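Fiber protein (Raptor siadenovirus a, PDB 5FJL) forms the trimeric fibre of the adenovirus capsid, whose C-terminal head domain, the part in this structure, probably attaches the virion to a host-cell receptor. Local coordinates at residues L110-S115 / M134-D139; L100-E105 / P144-L149; Y39-F44 / N53-R58; S115-I120 / V164-F169; T65-Y70 / T82-K87. One frame throughout, in Å; residues are numbered along the deposited sequence. Where two conformers were deposited one is given.

Interaction 1 (L110-S115 / M134-D139); sequences LNTAPS and MQFLTD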
# COMPACT_ATOMS: atom_id res chain seq x y z
N LEU A 110 -2.17 0.42 -20.59
CA LEU A 110 -2.60 0.67 -19.22
C LEU A 110 -1.40 1.22 -18.47
O LEU A 110 -0.37 0.58 -18.39
CB LEU A 110 -3.13 -0.62 -18.57
CG LEU A 110 -3.61 -0.50 -17.12
CD1 LEU A 110 -4.67 0.57 -16.94
CD2 LEU A 110 -4.12 -1.84 -16.62
N ASN A 111 -1.52 2.45 -17.97
CA ASN A 111 -0.42 3.13 -17.30
C ASN A 111 -0.93 3.54 -15.93
O ASN A 111 -1.92 4.25 -15.87
CB ASN A 111 -0.04 4.38 -18.07
CG ASN A 111 0.49 4.05 -19.43
OD1 ASN A 111 1.54 3.44 -19.53
ND2 ASN A 111 -0.27 4.36 -20.46
N THR A 112 -0.29 3.04 -14.87
CA THR A 112 -0.77 3.32 -13.49
C THR A 112 0.37 3.73 -12.59
O THR A 112 1.55 3.55 -12.87
CB THR A 112 -1.44 2.05 -12.88
OG1 THR A 112 -0.45 1.08 -12.52
CG2 THR A 112 -2.47 1.47 -13.83
N ALA A 113 -0.02 4.29 -11.43
CA ALA A 113 0.87 4.41 -10.29
C ALA A 113 1.05 3.03 -9.65
O ALA A 113 0.31 2.08 -9.98
CB ALA A 113 0.23 5.39 -9.31
N PRO A 114 2.02 2.86 -8.75
CA PRO A 114 2.21 1.57 -8.11
C PRO A 114 1.17 1.30 -7.04
O PRO A 114 0.74 2.25 -6.36
CB PRO A 114 3.58 1.67 -7.45
CG PRO A 114 3.63 3.06 -7.07
CD PRO A 114 3.04 3.81 -8.26
N SER A 115 0.80 0.05 -6.88
CA SER A 115 -0.09 -0.41 -5.80
C SER A 115 0.51 -1.59 -5.08
O SER A 115 1.28 -2.36 -5.63
CB SER A 115 -1.48 -0.81 -6.29
OG SER A 115 -2.21 0.34 -6.59
N MET A 134 3.35 -3.25 -7.37
CA MET A 134 3.24 -3.50 -8.81
C MET A 134 2.67 -2.33 -9.52
O MET A 134 1.93 -1.52 -8.97
CB MET A 134 2.58 -4.77 -9.09
CG MET A 134 1.25 -4.92 -8.55
SD MET A 134 0.55 -6.58 -8.90
CE MET A 134 1.60 -7.77 -8.14
N GLN A 135 3.03 -2.22 -10.80
CA GLN A 135 2.68 -1.04 -11.57
C GLN A 135 2.58 -1.40 -13.04
O GLN A 135 3.43 -2.12 -13.53
CB GLN A 135 3.80 0.01 -11.39
CG GLN A 135 3.58 1.33 -12.01
CD GLN A 135 4.57 2.36 -11.50
OE1 GLN A 135 5.51 2.05 -10.76
NE2 GLN A 135 4.28 3.59 -11.80
N PHE A 136 1.57 -0.91 -13.72
CA PHE A 136 1.44 -1.09 -15.18
C PHE A 136 2.17 0.09 -15.84
O PHE A 136 1.90 1.27 -15.53
CB PHE A 136 -0.01 -1.13 -15.60
CG PHE A 136 -0.71 -2.41 -15.26
CD1 PHE A 136 -0.68 -3.48 -16.14
CD2 PHE A 136 -1.42 -2.55 -14.07
CE1 PHE A 136 -1.34 -4.66 -15.86
CE2 PHE A 136 -2.08 -3.71 -13.78
CZ PHE A 136 -2.06 -4.77 -14.67
N LEU A 137 3.04 -0.23 -16.78
CA LEU A 137 3.85 0.78 -17.50
C LEU A 137 3.83 0.42 -18.99
O LEU A 137 3.60 -0.71 -19.35
CB LEU A 137 5.28 0.77 -16.99
CG LEU A 137 5.53 1.19 -15.55
CD1 LEU A 137 7.00 0.99 -15.22
CD2 LEU A 137 5.11 2.63 -15.30
N THR A 138 4.04 1.41 -19.84
CA THR A 138 4.19 1.17 -21.28
C THR A 138 5.60 1.52 -21.66
O THR A 138 6.11 2.58 -21.33
CB THR A 138 3.23 2.03 -22.07
OG1 THR A 138 1.91 1.84 -21.62
CG2 THR A 138 3.27 1.71 -23.58
N ASP A 139 6.24 0.60 -22.38
CA ASP A 139 7.61 0.76 -22.89
C ASP A 139 7.62 1.90 -23.90
O ASP A 139 6.59 2.20 -24.52
CB ASP A 139 8.01 -0.58 -23.52
CG ASP A 139 9.52 -0.74 -23.77
OD1 ASP A 139 10.16 0.16 -24.38
OD2 ASP A 139 10.07 -1.79 -23.38
O HOH W 1 0.69 -1.89 -19.19
O HOH W 2 0.44 -0.36 -21.44
O HOH W 3 3.95 4.11 -18.60
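M134 pairs with S115 as an antiparallel hydrogen-bonded pair. M134 N reaches S115 O at 2.8 Å, and S115 N returns a bond to M134 O. Q135 follows with an extended side chain. CG lies anti to the backbone N (chi1 -175°), and this carries the amide alongside the P114 ring. There Q135 NE2 donates to T112 O at 2.9 Å, in the carbonyl plane and on a lone pair. Beyond this a side chain takes part: F136 N donates to T112 OG1 at 3.1 Å, while T112 N bonds F136 O. Residues 110-114 run as a loop along the edge of strand 127-138 before joining the sheet at S115. L110 CD2 sits over the centre of the F136 ring, 3.6 Å from its centroid, a CH-pi contact. F169 meets the same ring edge-to-face. A water lies within reach of both L137 O and L110 O. T138 OG1 donates to N111 OD1 at 2.7 Å, and a second water links T138 OG1 to L110 N.

Interaction 2 (L100-E105 / P144-L149); sequences LLIPLE and PFLVVL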
# COMPACT_ATOMS: atom_id res chain seq x y z
N LEU A 100 10.82 -7.41 -11.39
CA LEU A 100 10.32 -8.40 -12.34
C LEU A 100 9.47 -7.71 -13.38
O LEU A 100 8.71 -6.79 -13.09
CB LEU A 100 9.47 -9.42 -11.58
CG LEU A 100 10.15 -10.20 -10.47
CD1 LEU A 100 9.11 -10.99 -9.70
CD2 LEU A 100 11.17 -11.14 -11.08
N LEU A 101 9.55 -8.20 -14.63
CA LEU A 101 8.85 -7.62 -15.77
C LEU A 101 7.97 -8.66 -16.43
O LEU A 101 8.45 -9.73 -16.77
CB LEU A 101 9.86 -7.11 -16.82
CG LEU A 101 10.82 -6.02 -16.37
CD1 LEU A 101 11.60 -5.49 -17.57
CD2 LEU A 101 10.14 -4.86 -15.71
N ILE A 102 6.70 -8.34 -16.62
CA ILE A 102 5.76 -9.23 -17.29
C ILE A 102 5.29 -8.51 -18.55
O ILE A 102 4.47 -7.61 -18.48
CB ILE A 102 4.55 -9.54 -16.36
CG1 ILE A 102 5.02 -10.20 -15.05
CG2 ILE A 102 3.54 -10.42 -17.09
CD1 ILE A 102 3.98 -10.22 -13.94
N PRO A 103 5.80 -8.93 -19.73
CA PRO A 103 5.36 -8.27 -20.96
C PRO A 103 3.96 -8.75 -21.36
O PRO A 103 3.68 -9.95 -21.23
CB PRO A 103 6.41 -8.74 -21.99
CG PRO A 103 6.88 -10.01 -21.46
CD PRO A 103 6.89 -9.87 -19.95
N LEU A 104 3.13 -7.84 -21.79
CA LEU A 104 1.73 -8.12 -22.10
C LEU A 104 1.43 -7.81 -23.56
O LEU A 104 2.20 -7.10 -24.23
CB LEU A 104 0.84 -7.31 -21.16
CG LEU A 104 1.03 -7.62 -19.66
CD1 LEU A 104 0.32 -6.56 -18.85
CD2 LEU A 104 0.57 -9.00 -19.29
N GLU A 105 0.32 -8.31 -24.05
CA GLU A 105 -0.24 -7.92 -25.34
C GLU A 105 -1.70 -7.60 -25.17
O GLU A 105 -2.40 -8.30 -24.43
CB GLU A 105 -0.09 -9.08 -26.33
CG GLU A 105 1.34 -9.37 -26.71
CD GLU A 105 1.52 -10.37 -27.85
OE1 GLU A 105 0.55 -10.66 -28.59
OE2 GLU A 105 2.68 -10.83 -28.02
N PRO A 144 3.03 -3.00 -23.55
CA PRO A 144 2.53 -2.96 -22.15
C PRO A 144 3.29 -3.93 -21.26
O PRO A 144 3.57 -5.07 -21.65
CB PRO A 144 1.05 -3.37 -22.26
CG PRO A 144 0.93 -4.04 -23.58
CD PRO A 144 2.08 -3.70 -24.44
N PHE A 145 3.61 -3.47 -20.04
CA PHE A 145 4.23 -4.30 -19.03
C PHE A 145 3.50 -4.17 -17.70
O PHE A 145 2.95 -3.12 -17.38
CB PHE A 145 5.67 -3.86 -18.76
CG PHE A 145 6.66 -4.36 -19.77
CD1 PHE A 145 6.87 -3.65 -20.92
CD2 PHE A 145 7.39 -5.51 -19.54
CE1 PHE A 145 7.81 -4.10 -21.85
CE2 PHE A 145 8.32 -5.97 -20.46
CZ PHE A 145 8.52 -5.25 -21.61
N LEU A 146 3.51 -5.27 -16.96
CA LEU A 146 3.28 -5.24 -15.50
C LEU A 146 4.60 -5.44 -14.81
O LEU A 146 5.32 -6.41 -15.08
CB LEU A 146 2.29 -6.34 -15.11
CG LEU A 146 1.97 -6.47 -13.61
CD1 LEU A 146 1.46 -5.16 -13.01
CD2 LEU A 146 0.97 -7.59 -13.35
N VAL A 147 4.97 -4.52 -13.93
CA VAL A 147 6.24 -4.55 -13.24
C VAL A 147 5.98 -4.85 -11.78
O VAL A 147 5.04 -4.29 -11.21
CB VAL A 147 6.94 -3.18 -13.34
CG1 VAL A 147 8.26 -3.17 -12.58
CG2 VAL A 147 7.12 -2.80 -14.82
N VAL A 148 6.79 -5.74 -11.21
CA VAL A 148 6.65 -6.12 -9.80
C VAL A 148 7.96 -5.79 -9.12
O VAL A 148 9.02 -6.23 -9.58
CB VAL A 148 6.33 -7.60 -9.63
CG1 VAL A 148 6.10 -7.97 -8.17
CG2 VAL A 148 5.12 -8.01 -10.46
N LEU A 149 7.89 -5.03 -8.03
CA LEU A 149 9.08 -4.69 -7.25
C LEU A 149 9.04 -5.38 -5.92
O LEU A 149 8.02 -5.37 -5.23
CB LEU A 149 9.19 -3.20 -7.02
CG LEU A 149 9.20 -2.32 -8.25
CD1 LEU A 149 9.42 -0.87 -7.81
CD2 LEU A 149 10.33 -2.70 -9.19
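I102 and L146 lie side by side and point the same way, I102 CD1 standing 4.0 Å from L146 CD2. L100 and V148 share this face and touch through their CB atoms. On the other face L101 runs beside V147, with L101 CD2, in the conformer given, 3.8 Å from V147 CG2. The F145 ring leans obliquely across P103, its CE2 3.7 Å from P103 CB. L104 CB meets the P144 ring at CG, 4.1 Å away. The backbones form a regular antiparallel ladder: L100 exchanges two bonds with V148, and I102 two with L146. L104 N adds one to P144 O at 2.8 Å. The I102 and L146 side chains both pack on F86 of strand 78-87, inside the domain. On the other face F145 packs on V74 and V147 on L79 of the second subunit. Strand 144-149 continues the sheet into strand 127-138, and strand 99-103 flanks its other side.

Interaction 3 (Y39-F44 / N53-R58); sequences YSDGHF and NFRKTR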
# COMPACT_ATOMS: atom_id res chain seq x y z
N TYR A 39 -17.01 3.75 -17.61
CA TYR A 39 -16.36 2.47 -17.32
C TYR A 39 -15.87 1.90 -18.62
O TYR A 39 -16.49 2.09 -19.67
CB TYR A 39 -17.38 1.51 -16.69
CG TYR A 39 -18.11 2.10 -15.50
CD1 TYR A 39 -17.57 2.01 -14.21
CD2 TYR A 39 -19.33 2.79 -15.66
CE1 TYR A 39 -18.22 2.56 -13.11
CE2 TYR A 39 -19.99 3.35 -14.56
CZ TYR A 39 -19.43 3.23 -13.28
OH TYR A 39 -20.06 3.76 -12.18
N SER A 40 -14.72 1.22 -18.59
CA SER A 40 -14.24 0.48 -19.75
C SER A 40 -13.68 -0.85 -19.28
O SER A 40 -13.02 -0.90 -18.25
CB SER A 40 -13.15 1.26 -20.48
OG SER A 40 -12.67 0.57 -21.62
N ASP A 41 -13.93 -1.90 -20.02
CA ASP A 41 -13.39 -3.23 -19.76
C ASP A 41 -12.30 -3.47 -20.77
O ASP A 41 -12.36 -2.99 -21.91
CB ASP A 41 -14.45 -4.31 -19.91
CG ASP A 41 -15.49 -4.28 -18.78
OD1 ASP A 41 -15.17 -3.81 -17.68
OD2 ASP A 41 -16.63 -4.72 -19.02
N GLY A 42 -11.29 -4.23 -20.36
CA GLY A 42 -10.25 -4.64 -21.27
C GLY A 42 -9.54 -5.90 -20.79
O GLY A 42 -9.88 -6.49 -19.77
N HIS A 43 -8.58 -6.36 -21.57
CA HIS A 43 -7.77 -7.49 -21.18
C HIS A 43 -6.40 -7.43 -21.81
O HIS A 43 -6.16 -6.72 -22.79
CB HIS A 43 -8.48 -8.84 -21.49
CG HIS A 43 -8.54 -9.19 -22.94
ND1 HIS A 43 -9.58 -8.79 -23.75
CD2 HIS A 43 -7.69 -9.88 -23.74
CE1 HIS A 43 -9.38 -9.26 -24.98
NE2 HIS A 43 -8.28 -9.96 -24.98
N PHE A 44 -5.52 -8.23 -21.23
CA PHE A 44 -4.19 -8.50 -21.77
C PHE A 44 -3.93 -9.99 -21.85
O PHE A 44 -4.55 -10.78 -21.08
CB PHE A 44 -3.07 -7.90 -20.90
CG PHE A 44 -3.01 -6.40 -20.88
CD1 PHE A 44 -2.55 -5.72 -21.97
CD2 PHE A 44 -3.40 -5.68 -19.75
CE1 PHE A 44 -2.48 -4.33 -21.96
CE2 PHE A 44 -3.31 -4.30 -19.73
CZ PHE A 44 -2.85 -3.63 -20.85
N ASN A 53 -8.01 -9.85 -17.12
CA ASN A 53 -9.12 -8.93 -17.38
C ASN A 53 -9.02 -7.76 -16.46
O ASN A 53 -8.57 -7.90 -15.29
CB ASN A 53 -10.45 -9.64 -17.15
CG ASN A 53 -10.68 -10.72 -18.18
OD1 ASN A 53 -10.76 -10.45 -19.35
ND2 ASN A 53 -10.61 -11.96 -17.73
N PHE A 54 -9.40 -6.59 -16.92
CA PHE A 54 -9.47 -5.43 -16.05
C PHE A 54 -10.69 -4.56 -16.34
O PHE A 54 -11.25 -4.63 -17.42
CB PHE A 54 -8.17 -4.63 -16.14
CG PHE A 54 -7.91 -4.03 -17.49
CD1 PHE A 54 -8.47 -2.81 -17.86
CD2 PHE A 54 -7.09 -4.68 -18.39
CE1 PHE A 54 -8.23 -2.26 -19.13
CE2 PHE A 54 -6.82 -4.11 -19.64
CZ PHE A 54 -7.40 -2.92 -20.01
N ARG A 55 -11.10 -3.76 -15.35
CA ARG A 55 -12.16 -2.78 -15.50
C ARG A 55 -11.68 -1.45 -15.01
O ARG A 55 -11.19 -1.38 -13.87
CB ARG A 55 -13.40 -3.17 -14.73
CG ARG A 55 -14.55 -2.19 -14.90
CD ARG A 55 -15.89 -2.87 -14.68
NE ARG A 55 -16.97 -2.07 -15.24
CZ ARG A 55 -18.01 -2.55 -15.94
NH1 ARG A 55 -18.14 -3.85 -16.23
NH2 ARG A 55 -18.93 -1.69 -16.39
N LYS A 56 -11.77 -0.42 -15.84
CA LYS A 56 -11.37 0.96 -15.50
C LYS A 56 -12.62 1.74 -15.18
O LYS A 56 -13.63 1.65 -15.91
CB LYS A 56 -10.67 1.60 -16.68
CG LYS A 56 -9.42 0.89 -17.12
CD LYS A 56 -8.79 1.53 -18.33
CE LYS A 56 -7.98 2.77 -18.00
NZ LYS A 56 -7.05 3.08 -19.11
N THR A 57 -12.59 2.46 -14.07
CA THR A 57 -13.63 3.41 -13.67
C THR A 57 -13.02 4.80 -13.74
O THR A 57 -12.05 5.09 -13.05
CB THR A 57 -14.12 3.10 -12.24
OG1 THR A 57 -14.66 1.78 -12.20
CG2 THR A 57 -15.18 4.09 -11.78
N ARG A 58 -13.60 5.68 -14.57
CA ARG A 58 -13.10 7.04 -14.74
C ARG A 58 -13.97 8.03 -14.01
O ARG A 58 -15.16 8.10 -14.29
CB ARG A 58 -13.13 7.44 -16.21
CG ARG A 58 -12.51 6.45 -17.16
CD ARG A 58 -12.22 7.09 -18.51
NE ARG A 58 -11.13 6.42 -19.24
CZ ARG A 58 -11.12 5.15 -19.63
NH1 ARG A 58 -12.13 4.33 -19.38
NH2 ARG A 58 -10.05 4.67 -20.29
O HOH W 4 -12.38 -7.95 -19.79
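G42 O is gripped by two donors. F54 N reaches G42 O at 2.9 Å from above the carbonyl plane. A water that also donates to N53 OD1 is the second. G42 N returns a bond to F54 O. The F54 ring then folds back over the glycine. Its CG stands between the backbone N and the carbonyl carbon (chi1 64°), and the ring lies face down on G42, with G42 CA 3.8 Å from the centroid in a CH-pi contact. F44 meets F54 obliquely, CE2 to CE2 at 3.5 Å. On the face of D41 and R55, D41 OD1 lies over the R55 guanidinium. D41 OD2, 3.3 Å from R55 NH1, lies well out of the guanidinium plane, so this salt bridge is one of charges only. T57 OG1 lies at the edge of the Y39 ring, 3.5 Å from Y39 CD1. Y39 OH hydrogen-bonds S61 OG of the third subunit. These strands form an antiparallel beta hairpin, the N-terminal one of the fibre head.

Interaction 4 (S115-I120 / V164-F169); sequences STALCI and VTVHPF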
# COMPACT_ATOMS: atom_id res chain seq x y z
N SER A 115 0.80 0.05 -6.88
CA SER A 115 -0.09 -0.41 -5.80
C SER A 115 0.51 -1.59 -5.08
O SER A 115 1.28 -2.36 -5.63
CB SER A 115 -1.48 -0.81 -6.29
OG SER A 115 -2.21 0.34 -6.59
N THR A 116 0.19 -1.71 -3.80
CA THR A 116 0.69 -2.76 -2.97
C THR A 116 -0.11 -4.04 -3.18
O THR A 116 -1.35 -4.01 -3.22
CB THR A 116 0.59 -2.40 -1.48
OG1 THR A 116 1.16 -1.08 -1.29
CG2 THR A 116 1.31 -3.39 -0.62
N ALA A 117 0.61 -5.16 -3.25
CA ALA A 117 -0.01 -6.48 -3.39
C ALA A 117 0.57 -7.44 -2.41
O ALA A 117 1.72 -7.32 -2.04
CB ALA A 117 0.24 -7.05 -4.76
N LEU A 118 -0.24 -8.42 -2.00
CA LEU A 118 0.23 -9.62 -1.31
C LEU A 118 0.41 -10.71 -2.37
O LEU A 118 -0.57 -11.08 -3.02
CB LEU A 118 -0.79 -10.10 -0.28
CG LEU A 118 -0.44 -11.48 0.31
CD1 LEU A 118 0.89 -11.43 1.03
CD2 LEU A 118 -1.55 -11.95 1.22
N CYS A 119 1.63 -11.16 -2.55
CA CYS A 119 1.98 -12.19 -3.55
C CYS A 119 2.60 -13.37 -2.88
O CYS A 119 3.26 -13.29 -1.83
CB CYS A 119 2.96 -11.65 -4.57
SG CYS A 119 2.21 -10.32 -5.56
N ILE A 120 2.43 -14.53 -3.54
CA ILE A 120 3.07 -15.77 -3.14
C ILE A 120 3.91 -16.22 -4.31
O ILE A 120 3.40 -16.37 -5.42
CB ILE A 120 2.05 -16.86 -2.74
CG1 ILE A 120 1.22 -16.41 -1.52
CG2 ILE A 120 2.76 -18.17 -2.45
CD1 ILE A 120 -0.03 -17.22 -1.33
N VAL A 164 -2.55 -12.58 -4.43
CA VAL A 164 -3.63 -12.89 -3.51
C VAL A 164 -4.61 -11.73 -3.41
O VAL A 164 -5.81 -11.89 -3.55
CB VAL A 164 -3.08 -13.25 -2.13
CG1 VAL A 164 -4.24 -13.48 -1.15
CG2 VAL A 164 -2.17 -14.47 -2.22
N THR A 165 -4.07 -10.54 -3.20
CA THR A 165 -4.91 -9.33 -3.18
C THR A 165 -4.00 -8.13 -3.52
O THR A 165 -2.79 -8.19 -3.33
CB THR A 165 -5.70 -9.25 -1.87
OG1 THR A 165 -6.88 -8.42 -2.06
CG2 THR A 165 -4.80 -8.80 -0.83
N VAL A 166 -4.61 -7.12 -4.14
CA VAL A 166 -3.87 -5.92 -4.55
C VAL A 166 -4.78 -4.71 -4.41
O VAL A 166 -5.98 -4.74 -4.67
CB VAL A 166 -3.26 -6.08 -5.97
CG1 VAL A 166 -4.31 -6.42 -7.00
CG2 VAL A 166 -2.47 -4.86 -6.39
N HIS A 167 -4.21 -3.61 -3.94
CA HIS A 167 -4.95 -2.36 -3.84
C HIS A 167 -5.27 -1.88 -5.27
O HIS A 167 -4.46 -2.07 -6.18
CB HIS A 167 -4.13 -1.30 -3.09
CG HIS A 167 -4.89 -0.05 -2.77
ND1 HIS A 167 -5.81 0.02 -1.75
CD2 HIS A 167 -4.92 1.15 -3.39
CE1 HIS A 167 -6.36 1.21 -1.74
NE2 HIS A 167 -5.82 1.93 -2.71
N PRO A 168 -6.42 -1.22 -5.48
CA PRO A 168 -6.75 -0.80 -6.83
C PRO A 168 -5.67 0.10 -7.44
O PRO A 168 -4.94 0.81 -6.75
CB PRO A 168 -8.06 -0.03 -6.64
CG PRO A 168 -8.70 -0.71 -5.47
CD PRO A 168 -7.54 -0.98 -4.54
N PHE A 169 -5.60 0.09 -8.77
CA PHE A 169 -4.60 0.86 -9.49
C PHE A 169 -5.11 2.25 -9.86
O PHE A 169 -6.18 2.35 -10.46
CB PHE A 169 -4.14 0.13 -10.75
CG PHE A 169 -3.44 -1.15 -10.49
CD1 PHE A 169 -2.08 -1.17 -10.23
CD2 PHE A 169 -4.13 -2.35 -10.42
CE1 PHE A 169 -1.41 -2.34 -9.99
CE2 PHE A 169 -3.48 -3.56 -10.13
CZ PHE A 169 -2.09 -3.54 -9.92
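A117 and V166 form a non-hydrogen-bonded pair. Backbone bonds flank it, L118 N to T165 O at 2.9 Å and H167 N to T116 O at 3.0 Å. L118 O also accepts V164 N at 2.9 Å. V164 and T165 thus both face L118, a classic beta bulge. One side-chain bond is made: S115 OG donates to P168 O at 2.8 Å. The hydroxyl comes from above the carbonyl plane, 51° out of it. It ties the start of strand 115-122 to the loop that follows V166. Apolar contacts add to this. V164 spreads its two methyls, CG1 toward L118 CD2 in the conformer given, and CG2 to I120 CD1 at 3.6 Å. The first pair lies side by side. V166 CB stands 3.8 Å from A117 CB. H167 looks to the trimer: ND1 bonds P114 O of the third subunit, and its ring meets H167 of both neighbours. Strand 115-122 lies between strands 160-171 and 127-138, and strand 160-171 also pairs with 62-67 and 78-87.

Interaction 5 (T65-Y70 / T82-K87); sequences TILGNY and TPLTFK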
# COMPACT_ATOMS: atom_id res chain seq x y z
N THR A 65 -8.46 1.31 -11.69
CA THR A 65 -8.51 0.04 -12.40
C THR A 65 -8.42 -1.12 -11.45
O THR A 65 -7.53 -1.15 -10.57
CB THR A 65 -7.39 -0.05 -13.47
OG1 THR A 65 -7.50 1.07 -14.36
CG2 THR A 65 -7.45 -1.36 -14.25
N ILE A 66 -9.31 -2.09 -11.62
CA ILE A 66 -9.36 -3.32 -10.85
C ILE A 66 -9.06 -4.46 -11.80
O ILE A 66 -9.43 -4.39 -12.97
CB ILE A 66 -10.76 -3.59 -10.28
CG1 ILE A 66 -11.20 -2.47 -9.35
CG2 ILE A 66 -10.77 -4.88 -9.48
CD1 ILE A 66 -10.40 -2.44 -8.08
N LEU A 67 -8.36 -5.49 -11.34
CA LEU A 67 -8.19 -6.71 -12.12
C LEU A 67 -9.30 -7.71 -11.77
O LEU A 67 -9.71 -7.83 -10.62
CB LEU A 67 -6.82 -7.32 -11.83
CG LEU A 67 -5.67 -6.33 -12.05
CD1 LEU A 67 -4.36 -7.07 -11.80
CD2 LEU A 67 -5.72 -5.70 -13.44
N GLY A 68 -9.78 -8.43 -12.77
CA GLY A 68 -10.91 -9.32 -12.59
C GLY A 68 -10.55 -10.72 -12.22
O GLY A 68 -9.40 -11.12 -12.29
N ASN A 69 -11.57 -11.49 -11.82
CA ASN A 69 -11.48 -12.98 -11.78
C ASN A 69 -10.59 -13.54 -10.69
O ASN A 69 -9.97 -14.58 -10.85
CB ASN A 69 -11.03 -13.56 -13.13
CG ASN A 69 -11.85 -13.06 -14.28
OD1 ASN A 69 -11.33 -12.39 -15.17
ND2 ASN A 69 -13.15 -13.34 -14.24
N TYR A 70 -10.51 -12.82 -9.58
CA TYR A 70 -9.70 -13.26 -8.46
C TYR A 70 -10.19 -12.52 -7.23
O TYR A 70 -10.93 -11.55 -7.35
CB TYR A 70 -8.21 -12.95 -8.75
CG TYR A 70 -7.83 -11.60 -8.29
CD1 TYR A 70 -8.22 -10.48 -8.98
CD2 TYR A 70 -7.15 -11.43 -7.10
CE1 TYR A 70 -7.95 -9.21 -8.51
CE2 TYR A 70 -6.84 -10.16 -6.64
CZ TYR A 70 -7.27 -9.06 -7.35
OH TYR A 70 -7.00 -7.78 -6.93
N THR A 82 -9.25 -16.96 -4.62
CA THR A 82 -8.87 -17.30 -5.97
C THR A 82 -7.80 -16.28 -6.34
O THR A 82 -8.10 -15.08 -6.45
CB THR A 82 -10.05 -17.13 -6.92
OG1 THR A 82 -11.09 -18.04 -6.51
CG2 THR A 82 -9.65 -17.41 -8.37
N PRO A 83 -6.55 -16.75 -6.51
CA PRO A 83 -5.50 -15.78 -6.88
C PRO A 83 -5.45 -15.51 -8.35
O PRO A 83 -6.02 -16.28 -9.15
CB PRO A 83 -4.24 -16.49 -6.45
CG PRO A 83 -4.53 -17.90 -6.76
CD PRO A 83 -5.97 -18.09 -6.32
N LEU A 84 -4.78 -14.45 -8.75
CA LEU A 84 -4.39 -14.28 -10.12
C LEU A 84 -2.99 -14.88 -10.26
O LEU A 84 -2.04 -14.41 -9.61
CB LEU A 84 -4.38 -12.80 -10.48
CG LEU A 84 -4.29 -12.45 -11.92
CD1 LEU A 84 -5.51 -13.01 -12.67
CD2 LEU A 84 -4.28 -10.92 -11.99
N THR A 85 -2.84 -15.89 -11.11
CA THR A 85 -1.62 -16.69 -11.17
C THR A 85 -0.86 -16.45 -12.46
O THR A 85 -1.42 -16.48 -13.57
CB THR A 85 -1.97 -18.18 -11.03
OG1 THR A 85 -2.55 -18.39 -9.74
CG2 THR A 85 -0.75 -19.09 -11.20
N PHE A 86 0.42 -16.18 -12.29
CA PHE A 86 1.38 -16.06 -13.39
C PHE A 86 2.37 -17.21 -13.30
O PHE A 86 2.75 -17.64 -12.20
CB PHE A 86 2.14 -14.74 -13.32
CG PHE A 86 1.27 -13.54 -13.50
CD1 PHE A 86 0.48 -13.06 -12.47
CD2 PHE A 86 1.14 -12.95 -14.74
CE1 PHE A 86 -0.38 -11.99 -12.66
CE2 PHE A 86 0.31 -11.85 -14.94
CZ PHE A 86 -0.46 -11.37 -13.91
N LYS A 87 2.82 -17.69 -14.44
CA LYS A 87 3.85 -18.70 -14.52
C LYS A 87 5.22 -18.05 -14.62
O LYS A 87 5.33 -16.93 -15.14
CB LYS A 87 3.64 -19.56 -15.78
CG LYS A 87 2.33 -20.30 -15.79
CD LYS A 87 2.23 -21.22 -17.02
CE LYS A 87 3.17 -22.44 -16.96
NZ LYS A 87 3.05 -23.49 -15.86
O HOH W 5 -7.76 -16.20 -11.35
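Y70 and L84 touch through their CB atoms, 4.2 Å apart. T82 O comes closer, 3.1 Å from Y70 CB, and lies at the edge of the Y70 ring, near its plane. Y70 CG is placed between the backbone N and the carbonyl carbon (chi1 89°), and this turns the ring back along its own chain, with L67 C and G68 C at its edge. The other apolar contact is at the far end of L84. Its CG is anti to the backbone N (chi1 -167°), and its CD2 meets L67 CD1 at 3.9 Å, the two side chains crossing at about a right angle. T82 CG2 lies 3.8 Å from N69 O. No direct hydrogen bond spans the segments. One water does so instead, donating to N69 O and to P83 O at 2.8 Å each. Further out, N69 OD1 accepts a bond from N53 ND2, which ties the turn at N69 to strand 51-59. T82 OG1 bonds R73 NH1. The Y70 side chain also packs on V166. Strands 62-67 and 78-87 are not paired with each other here. Both pair with strand 160-171, while 62-67 also pairs with 51-59 and 78-87 with 71-75.

Overall arrangement
The five contacts lie in the antiparallel beta strands of the fibre head, which is all-beta with no helix. Along the chain, interaction 3 closes first, then interaction 5. Interaction 1 is nested inside the loop closed by interaction 2, and interaction 4 crosses both. Interactions 1 and 2 have centres about 8 Å apart and meet where strands 127-138 and 144-149 pair. Interactions 1 and 4 share S115. Interactions 4 and 5, about 10 Å apart, meet through strand 160-171. Interaction 3 lies further out, about 17 Å from interactions 2 and 4 between centres. Interactions 1, 2 and 4 touch the second subunit; interactions 3 and 4 touch the third, so the strands that build the subunit also contribute to the trimer interface.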